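Local coordinates for protein nicotinate phosphoribosyltransferase (PDB 2IM5) that probably makes nicotinate ribonucleotide from nicotinate and phosphoribosyl diphosphate, with ATP consumed, in the first step from nicotinate towards NAD, at residues L105-Q110 with I347-W352; G52-M57 with T121-V126. All coordinates share one frame; numbering follows the deposited sequence.

Interaction 1: L105-Q110 with I347-W352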
ATOM      1  N   LEU A 105      -9.511 -16.622  10.922  1.00 31.82           N
ATOM      2  CA  LEU A 105      -8.953 -15.525  11.703  1.00 30.67           C
ATOM      3  C   LEU A 105      -9.660 -14.223  11.344  1.00 28.69           C
ATOM      4  O   LEU A 105      -9.712 -13.844  10.177  1.00 27.82           O
ATOM      5  CB  LEU A 105      -7.451 -15.398  11.434  1.00 30.84           C
ATOM      6  CG  LEU A 105      -6.696 -14.288  12.169  1.00 31.48           C
ATOM      7  CD1 LEU A 105      -6.860 -14.439  13.674  1.00 30.02           C
ATOM      8  CD2 LEU A 105      -5.228 -14.351  11.784  1.00 31.77           C
ATOM      9  N   ASP A 106     -10.206 -13.553  12.352  1.00 27.38           N
ATOM     10  CA  ASP A 106     -10.912 -12.287  12.160  1.00 28.50           C
ATOM     11  C   ASP A 106     -10.256 -11.188  12.991  1.00 27.00           C
ATOM     12  O   ASP A 106     -10.070 -11.345  14.203  1.00 25.85           O
ATOM     13  CB  ASP A 106     -12.378 -12.431  12.584  1.00 31.92           C
ATOM     14  CG  ASP A 106     -13.193 -11.165  12.340  1.00 36.20           C
ATOM     15  OD1 ASP A 106     -12.935 -10.138  13.012  1.00 39.00           O
ATOM     16  OD2 ASP A 106     -14.097 -11.194  11.471  1.00 39.19           O
ATOM     17  N   ILE A 107      -9.905 -10.081  12.344  1.00 24.49           N
ATOM     18  CA  ILE A 107      -9.278  -8.967  13.043  1.00 23.03           C
ATOM     19  C   ILE A 107      -9.869  -7.637  12.594  1.00 23.00           C
ATOM     20  O   ILE A 107      -9.986  -7.362  11.395  1.00 22.22           O
ATOM     21  CB  ILE A 107      -7.764  -8.929  12.799  1.00 24.43           C
ATOM     22  CG1 ILE A 107      -7.141 -10.270  13.185  1.00 24.20           C
ATOM     23  CG2 ILE A 107      -7.136  -7.814  13.628  1.00 25.12           C
ATOM     24  CD1 ILE A 107      -5.698 -10.383  12.812  1.00 26.56           C
ATOM     25  N   ARG A 108     -10.240  -6.809  13.559  1.00 22.30           N
ATOM     26  CA  ARG A 108     -10.819  -5.514  13.244  1.00 23.27           C
ATOM     27  C   ARG A 108     -10.217  -4.403  14.084  1.00 22.46           C
ATOM     28  O   ARG A 108     -10.096  -4.528  15.305  1.00 21.73           O
ATOM     29  CB  ARG A 108     -12.332  -5.551  13.455  1.00 27.01           C
ATOM     30  CG  ARG A 108     -12.962  -6.758  12.796  1.00 32.06           C
ATOM     31  CD  ARG A 108     -14.462  -6.679  12.726  1.00 35.43           C
ATOM     32  NE  ARG A 108     -14.977  -7.859  12.041  1.00 40.16           N
ATOM     33  CZ  ARG A 108     -16.224  -7.998  11.608  1.00 42.30           C
ATOM     34  NH1 ARG A 108     -17.107  -7.021  11.783  1.00 43.98           N
ATOM     35  NH2 ARG A 108     -16.587  -9.118  10.997  1.00 44.42           N
ATOM     36  N   ALA A 109      -9.821  -3.329  13.406  1.00 21.00           N
ATOM     37  CA  ALA A 109      -9.258  -2.156  14.053  1.00 21.33           C
ATOM     38  C   ALA A 109     -10.275  -1.052  13.799  1.00 21.45           C
ATOM     39  O   ALA A 109     -10.537  -0.690  12.651  1.00 23.89           O
ATOM     40  CB  ALA A 109      -7.917  -1.797  13.432  1.00 19.27           C
ATOM     41  N   GLN A 110     -10.867  -0.535  14.866  1.00 20.51           N
ATOM     42  CA  GLN A 110     -11.865   0.512  14.727  1.00 19.19           C
ATOM     43  C   GLN A 110     -11.559   1.676  15.657  1.00 15.93           C
ATOM     44  O   GLN A 110     -11.141   1.478  16.790  1.00 15.87           O
ATOM     45  CB  GLN A 110     -13.257  -0.042  15.027  1.00 20.93           C
ATOM     46  CG  GLN A 110     -14.360   0.942  14.739  1.00 25.57           C
ATOM     47  CD  GLN A 110     -15.742   0.384  15.020  1.00 30.44           C
ATOM     48  OE1 GLN A 110     -16.147  -0.638  14.449  1.00 33.90           O
ATOM     49  NE2 GLN A 110     -16.480   1.056  15.897  1.00 28.53           N
ATOM     50  N   ILE A 347      -3.303 -12.526   2.349  1.00 28.00           N
ATOM     51  CA  ILE A 347      -4.026 -11.712   3.317  1.00 26.77           C
ATOM     52  C   ILE A 347      -4.046 -10.210   3.043  1.00 25.69           C
ATOM     53  O   ILE A 347      -3.114  -9.650   2.464  1.00 25.44           O
ATOM     54  CB  ILE A 347      -3.433 -11.917   4.725  1.00 26.65           C
ATOM     55  CG1 ILE A 347      -1.922 -11.662   4.691  1.00 25.85           C
ATOM     56  CG2 ILE A 347      -3.728 -13.328   5.215  1.00 28.88           C
ATOM     57  CD1 ILE A 347      -1.254 -11.770   6.047  1.00 25.75           C
ATOM     58  N   VAL A 348      -5.120  -9.565   3.486  1.00 24.24           N
ATOM     59  CA  VAL A 348      -5.280  -8.124   3.346  1.00 24.31           C
ATOM     60  C   VAL A 348      -6.047  -7.608   4.556  1.00 23.85           C
ATOM     61  O   VAL A 348      -6.628  -8.387   5.313  1.00 22.77           O
ATOM     62  CB  VAL A 348      -6.071  -7.733   2.062  1.00 24.01           C
ATOM     63  CG1 VAL A 348      -5.296  -8.132   0.826  1.00 24.87           C
ATOM     64  CG2 VAL A 348      -7.453  -8.395   2.057  1.00 24.74           C
ATOM     65  N   MET A 349      -6.016  -6.295   4.751  1.00 23.42           N
ATOM     66  CA  MET A 349      -6.748  -5.661   5.843  1.00 23.31           C
ATOM     67  C   MET A 349      -7.222  -4.351   5.230  1.00 23.42           C
ATOM     68  O   MET A 349      -6.442  -3.404   5.086  1.00 24.60           O
ATOM     69  CB  MET A 349      -5.839  -5.419   7.057  1.00 22.08           C
ATOM     70  CG  MET A 349      -6.624  -5.175   8.341  1.00 19.21           C
ATOM     71  SD  MET A 349      -5.656  -5.241   9.851  1.00 17.13           S
ATOM     72  CE  MET A 349      -6.947  -4.906  11.056  1.00 22.20           C
ATOM     73  N   LYS A 350      -8.497  -4.313   4.850  1.00 21.74           N
ATOM     74  CA  LYS A 350      -9.058  -3.144   4.193  1.00 21.93           C
ATOM     75  C   LYS A 350     -10.046  -2.304   4.982  1.00 20.68           C
ATOM     76  O   LYS A 350     -10.705  -2.792   5.904  1.00 20.03           O
ATOM     77  CB  LYS A 350      -9.732  -3.578   2.890  1.00 22.89           C
ATOM     78  CG  LYS A 350      -8.835  -4.369   1.952  1.00 27.53           C
ATOM     79  CD  LYS A 350      -7.570  -3.593   1.614  1.00 30.70           C
ATOM     80  CE  LYS A 350      -6.688  -4.362   0.638  1.00 32.49           C
ATOM     81  NZ  LYS A 350      -5.369  -3.700   0.440  1.00 32.63           N
ATOM     82  N   LEU A 351     -10.143  -1.034   4.596  1.00 19.32           N
ATOM     83  CA  LEU A 351     -11.089  -0.117   5.215  1.00 18.53           C
ATOM     84  C   LEU A 351     -12.442  -0.647   4.768  1.00 17.65           C
ATOM     85  O   LEU A 351     -12.746  -0.660   3.578  1.00 19.69           O
ATOM     86  CB  LEU A 351     -10.885   1.307   4.689  1.00 16.48           C
ATOM     87  CG  LEU A 351     -11.856   2.345   5.259  1.00 16.50           C
ATOM     88  CD1 LEU A 351     -11.705   2.400   6.773  1.00 14.12           C
ATOM     89  CD2 LEU A 351     -11.586   3.712   4.631  1.00 15.84           C
ATOM     90  N   TRP A 352     -13.246  -1.089   5.719  1.00 18.06           N
ATOM     91  CA  TRP A 352     -14.553  -1.655   5.412  1.00 19.34           C
ATOM     92  C   TRP A 352     -15.705  -0.657   5.492  1.00 17.55           C
ATOM     93  O   TRP A 352     -16.684  -0.771   4.759  1.00 17.39           O
ATOM     94  CB  TRP A 352     -14.827  -2.830   6.351  1.00 22.66           C
ATOM     95  CG  TRP A 352     -15.975  -3.674   5.909  1.00 25.57           C
ATOM     96  CD1 TRP A 352     -17.255  -3.637   6.380  1.00 27.54           C
ATOM     97  CD2 TRP A 352     -15.955  -4.649   4.864  1.00 26.14           C
ATOM     98  NE1 TRP A 352     -18.039  -4.534   5.685  1.00 29.15           N
ATOM     99  CE2 TRP A 352     -17.263  -5.168   4.750  1.00 27.18           C
ATOM    100  CE3 TRP A 352     -14.952  -5.136   4.009  1.00 27.50           C
ATOM    101  CZ2 TRP A 352     -17.602  -6.151   3.815  1.00 29.14           C
ATOM    102  CZ3 TRP A 352     -15.283  -6.114   3.079  1.00 29.06           C
ATOM    103  CH2 TRP A 352     -16.600  -6.612   2.990  1.00 30.61           C
TER
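Ile107 and Met349 meet across strands 105-110 and 347-352, which run in the same general sense at 38° to each other, with axes 8.7 Å apart at their closest. That spacing is too wide for direct backbone pairing, because strand 29-36 lies between the two and is antiparallel to both. The span is bridged chiefly by Met349. An anti chi1 (-162°) and an extended chain carry its thioether across to strand 105-110, where the terminal methyl is delivered. This methyl, CE, touches two residues that are i and i+2 on the strand: it lies 3.9 Å from Ile107 CG2 and 4.0 Å from Ala109 CB. The side chains of Ile107 and Met349 cross at about a right angle, and the methionine meets the CG2 branch with its end. The side-chain contact is small and apolar, with 114 Å² buried in all, and helix 120-134 packs on it through Ile123 against Met349 and Ile127 against Ile107.

Arg108, whose CB points away from strand 347-352, grips Asp106 side-on, two residues back on the same strand, with NE 3.2 Å from OD1 and NH2 3.3 Å from OD2. Both oxygens use their syn lone pairs; OD2 lies in the guanidinium plane, whereas OD1 is tilted 22° out of it. The carboxylate probably offsets part of the positive charge where Arg108 comes close to Arg33, which in turn makes a cation-pi contact with Trp352.

The arrangement is that of next-but-one strands in an antiparallel sheet with a helix packed on its apolar face, here joining the NAPRTase N-terminal region to a strand contributed from far along the chain.

Interaction 2: G52-M57 with T121-V126; sequences GEIRAM and TPILAV
Met57 and Pro122 form one end of a row of three side-chain pairs between the last part of helix 44-56 and the early turns of helix 120-134; Glu53 against Val126 forms the other. The segments run in broadly opposite directions, with Glu53 facing Val126 and Ile54 facing Ile123.

Packing is tight at the two ends. The Met57 chain bends at its last torsion (chi3 60°), which brings CE against the CB-CG side of the proline, 3.5 Å from Pro122 CB, closer than usual for two carbons, and 4.2 Å from Pro122 CG. Val126 meets the aliphatic root of Glu53 with its CG1 branch, 3.5 Å from Glu53 CB and 3.7 Å from Glu53 CG. Further out, the carboxylate of this partly exposed acid is held by another part of the chain: Glu53 OE1 accepts a hydrogen bond from the backbone N of Ile3.

The middle pair is looser: the methyl tips of Ile54 and Ile123 are 4.4 Å apart at CD1. Both residues are buried, and the sheet packs on Ile54 through Val95 and Val97. Beyond this face, Arg55 and Ala56 lie on the solvent side of helix 44-56, where Arg55 pairs with Glu48.

This is roughly antiparallel helix packing over one face of a beta-sheet, within the N-terminal part of a nicotinate phosphoribosyltransferase.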
ATOM      1  N   GLY A  52      -0.945 -10.899  21.535  1.00 25.46           N
ATOM      2  CA  GLY A  52       0.249 -10.564  22.286  1.00 24.68           C
ATOM      3  C   GLY A  52       1.146  -9.596  21.533  1.00 25.04           C
ATOM      4  O   GLY A  52       1.706  -8.668  22.120  1.00 25.17           O
ATOM      5  N   GLU A  53       1.287  -9.814  20.232  1.00 25.91           N
ATOM      6  CA  GLU A  53       2.109  -8.946  19.397  1.00 27.18           C
ATOM      7  C   GLU A  53       1.470  -7.567  19.303  1.00 27.91           C
ATOM      8  O   GLU A  53       2.158  -6.544  19.334  1.00 27.35           O
ATOM      9  CB  GLU A  53       2.246  -9.536  17.996  1.00 28.76           C
ATOM     10  CG  GLU A  53       3.096 -10.790  17.922  1.00 30.09           C
ATOM     11  CD  GLU A  53       4.529 -10.548  18.369  1.00 34.84           C
ATOM     12  OE1 GLU A  53       5.113  -9.499  18.008  1.00 34.51           O
ATOM     13  OE2 GLU A  53       5.079 -11.416  19.080  1.00 37.88           O
ATOM     14  N   ILE A  54       0.147  -7.538  19.189  1.00 28.20           N
ATOM     15  CA  ILE A  54      -0.561  -6.273  19.097  1.00 28.76           C
ATOM     16  C   ILE A  54      -0.367  -5.488  20.388  1.00 28.98           C
ATOM     17  O   ILE A  54      -0.135  -4.276  20.359  1.00 29.18           O
ATOM     18  CB  ILE A  54      -2.065  -6.497  18.822  1.00 28.24           C
ATOM     19  CG1 ILE A  54      -2.250  -7.002  17.389  1.00 28.17           C
ATOM     20  CG2 ILE A  54      -2.838  -5.207  19.038  1.00 28.52           C
ATOM     21  CD1 ILE A  54      -3.666  -7.399  17.055  1.00 30.11           C
ATOM     22  N   ARG A  55      -0.445  -6.178  21.522  1.00 28.20           N
ATOM     23  CA  ARG A  55      -0.253  -5.503  22.802  1.00 28.68           C
ATOM     24  C   ARG A  55       1.186  -5.009  22.940  1.00 27.02           C
ATOM     25  O   ARG A  55       1.435  -3.933  23.488  1.00 26.15           O
ATOM     26  CB  ARG A  55      -0.609  -6.439  23.963  1.00 30.12           C
ATOM     27  CG  ARG A  55      -2.110  -6.661  24.116  1.00 33.24           C
ATOM     28  CD  ARG A  55      -2.437  -7.360  25.423  1.00 36.22           C
ATOM     29  NE  ARG A  55      -2.318  -8.811  25.330  1.00 40.33           N
ATOM     30  CZ  ARG A  55      -3.331  -9.630  25.062  1.00 40.14           C
ATOM     31  NH1 ARG A  55      -4.550  -9.145  24.858  1.00 39.87           N
ATOM     32  NH2 ARG A  55      -3.124 -10.939  24.999  1.00 41.46           N
ATOM     33  N   ALA A  56       2.134  -5.791  22.432  1.00 25.55           N
ATOM     34  CA  ALA A  56       3.543  -5.412  22.509  1.00 24.76           C
ATOM     35  C   ALA A  56       3.812  -4.096  21.782  1.00 24.10           C
ATOM     36  O   ALA A  56       4.675  -3.325  22.193  1.00 23.63           O
ATOM     37  CB  ALA A  56       4.416  -6.513  21.921  1.00 23.04           C
ATOM     38  N   MET A  57       3.059  -3.839  20.711  1.00 22.98           N
ATOM     39  CA  MET A  57       3.245  -2.624  19.923  1.00 23.36           C
ATOM     40  C   MET A  57       2.996  -1.326  20.699  1.00 23.95           C
ATOM     41  O   MET A  57       3.453  -0.248  20.292  1.00 23.39           O
ATOM     42  CB  MET A  57       2.365  -2.683  18.663  1.00 23.56           C
ATOM     43  CG  MET A  57       2.832  -3.722  17.633  1.00 23.06           C
ATOM     44  SD  MET A  57       1.758  -3.895  16.176  1.00 24.08           S
ATOM     45  CE  MET A  57       1.832  -2.231  15.541  1.00 25.33           C
ATOM     46  N   THR A 121      -0.484  -2.206   7.952  1.00 22.70           N
ATOM     47  CA  THR A 121       0.775  -2.831   7.576  1.00 23.64           C
ATOM     48  C   THR A 121       1.456  -3.617   8.695  1.00 23.53           C
ATOM     49  O   THR A 121       1.862  -4.757   8.486  1.00 23.70           O
ATOM     50  CB  THR A 121       1.755  -1.787   6.980  1.00 26.18           C
ATOM     51  OG1 THR A 121       1.240  -1.311   5.728  1.00 25.89           O
ATOM     52  CG2 THR A 121       3.122  -2.413   6.726  1.00 25.57           C
ATOM     53  N   PRO A 122       1.595  -3.024   9.896  1.00 22.37           N
ATOM     54  CA  PRO A 122       2.239  -3.747  10.996  1.00 21.81           C
ATOM     55  C   PRO A 122       1.512  -5.055  11.330  1.00 22.19           C
ATOM     56  O   PRO A 122       2.142  -6.101  11.501  1.00 21.00           O
ATOM     57  CB  PRO A 122       2.176  -2.746  12.147  1.00 22.84           C
ATOM     58  CG  PRO A 122       2.210  -1.422  11.446  1.00 20.20           C
ATOM     59  CD  PRO A 122       1.281  -1.639  10.291  1.00 21.44           C
ATOM     60  N   ILE A 123       0.185  -4.999  11.420  1.00 21.46           N
ATOM     61  CA  ILE A 123      -0.594  -6.195  11.731  1.00 22.06           C
ATOM     62  C   ILE A 123      -0.424  -7.294  10.685  1.00 21.02           C
ATOM     63  O   ILE A 123      -0.264  -8.461  11.034  1.00 21.49           O
ATOM     64  CB  ILE A 123      -2.100  -5.864  11.903  1.00 22.97           C
ATOM     65  CG1 ILE A 123      -2.299  -5.077  13.206  1.00 23.05           C
ATOM     66  CG2 ILE A 123      -2.931  -7.152  11.920  1.00 21.78           C
ATOM     67  CD1 ILE A 123      -3.754  -4.756  13.534  1.00 24.10           C
ATOM     68  N   LEU A 124      -0.450  -6.931   9.407  1.00 21.10           N
ATOM     69  CA  LEU A 124      -0.279  -7.928   8.361  1.00 21.42           C
ATOM     70  C   LEU A 124       1.131  -8.526   8.413  1.00 21.94           C
ATOM     71  O   LEU A 124       1.307  -9.737   8.258  1.00 21.07           O
ATOM     72  CB  LEU A 124      -0.550  -7.313   6.982  1.00 20.07           C
ATOM     73  CG  LEU A 124      -2.023  -6.994   6.681  1.00 20.08           C
ATOM     74  CD1 LEU A 124      -2.118  -6.180   5.404  1.00 19.91           C
ATOM     75  CD2 LEU A 124      -2.830  -8.280   6.566  1.00 19.03           C
ATOM     76  N   ALA A 125       2.132  -7.677   8.639  1.00 21.20           N
ATOM     77  CA  ALA A 125       3.516  -8.143   8.711  1.00 21.84           C
ATOM     78  C   ALA A 125       3.683  -9.065   9.915  1.00 21.38           C
ATOM     79  O   ALA A 125       4.422 -10.040   9.855  1.00 20.59           O
ATOM     80  CB  ALA A 125       4.468  -6.963   8.828  1.00 21.43           C
ATOM     81  N   VAL A 126       2.999  -8.738  11.009  1.00 21.15           N
ATOM     82  CA  VAL A 126       3.070  -9.545  12.219  1.00 22.98           C
ATOM     83  C   VAL A 126       2.428 -10.909  11.991  1.00 23.54           C
ATOM     84  O   VAL A 126       2.996 -11.936  12.364  1.00 23.67           O
ATOM     85  CB  VAL A 126       2.363  -8.849  13.395  1.00 23.94           C
ATOM     86  CG1 VAL A 126       2.077  -9.852  14.519  1.00 26.07           C
ATOM     87  CG2 VAL A 126       3.239  -7.728  13.919  1.00 23.59           C
TER

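The centres of the two interactions lie about 13 Å apart, interaction 1 in the five-stranded antiparallel sheet and interaction 2 in the helix layer packed on it. They touch directly through Leu124, whose CD2 is 3.9 Å from Ile347 CD1 and also packs on the backbone of Val348. Along the chain their segments alternate, in the order 52-57, 105-110, 121-126 and 347-352. The first three lie in the N-terminal family region. The last arrives only after the parallel strands of the barrel-like domain, so the N-terminal sheet includes a late segment, linking the N-terminal region to a strand from the later part of the chain.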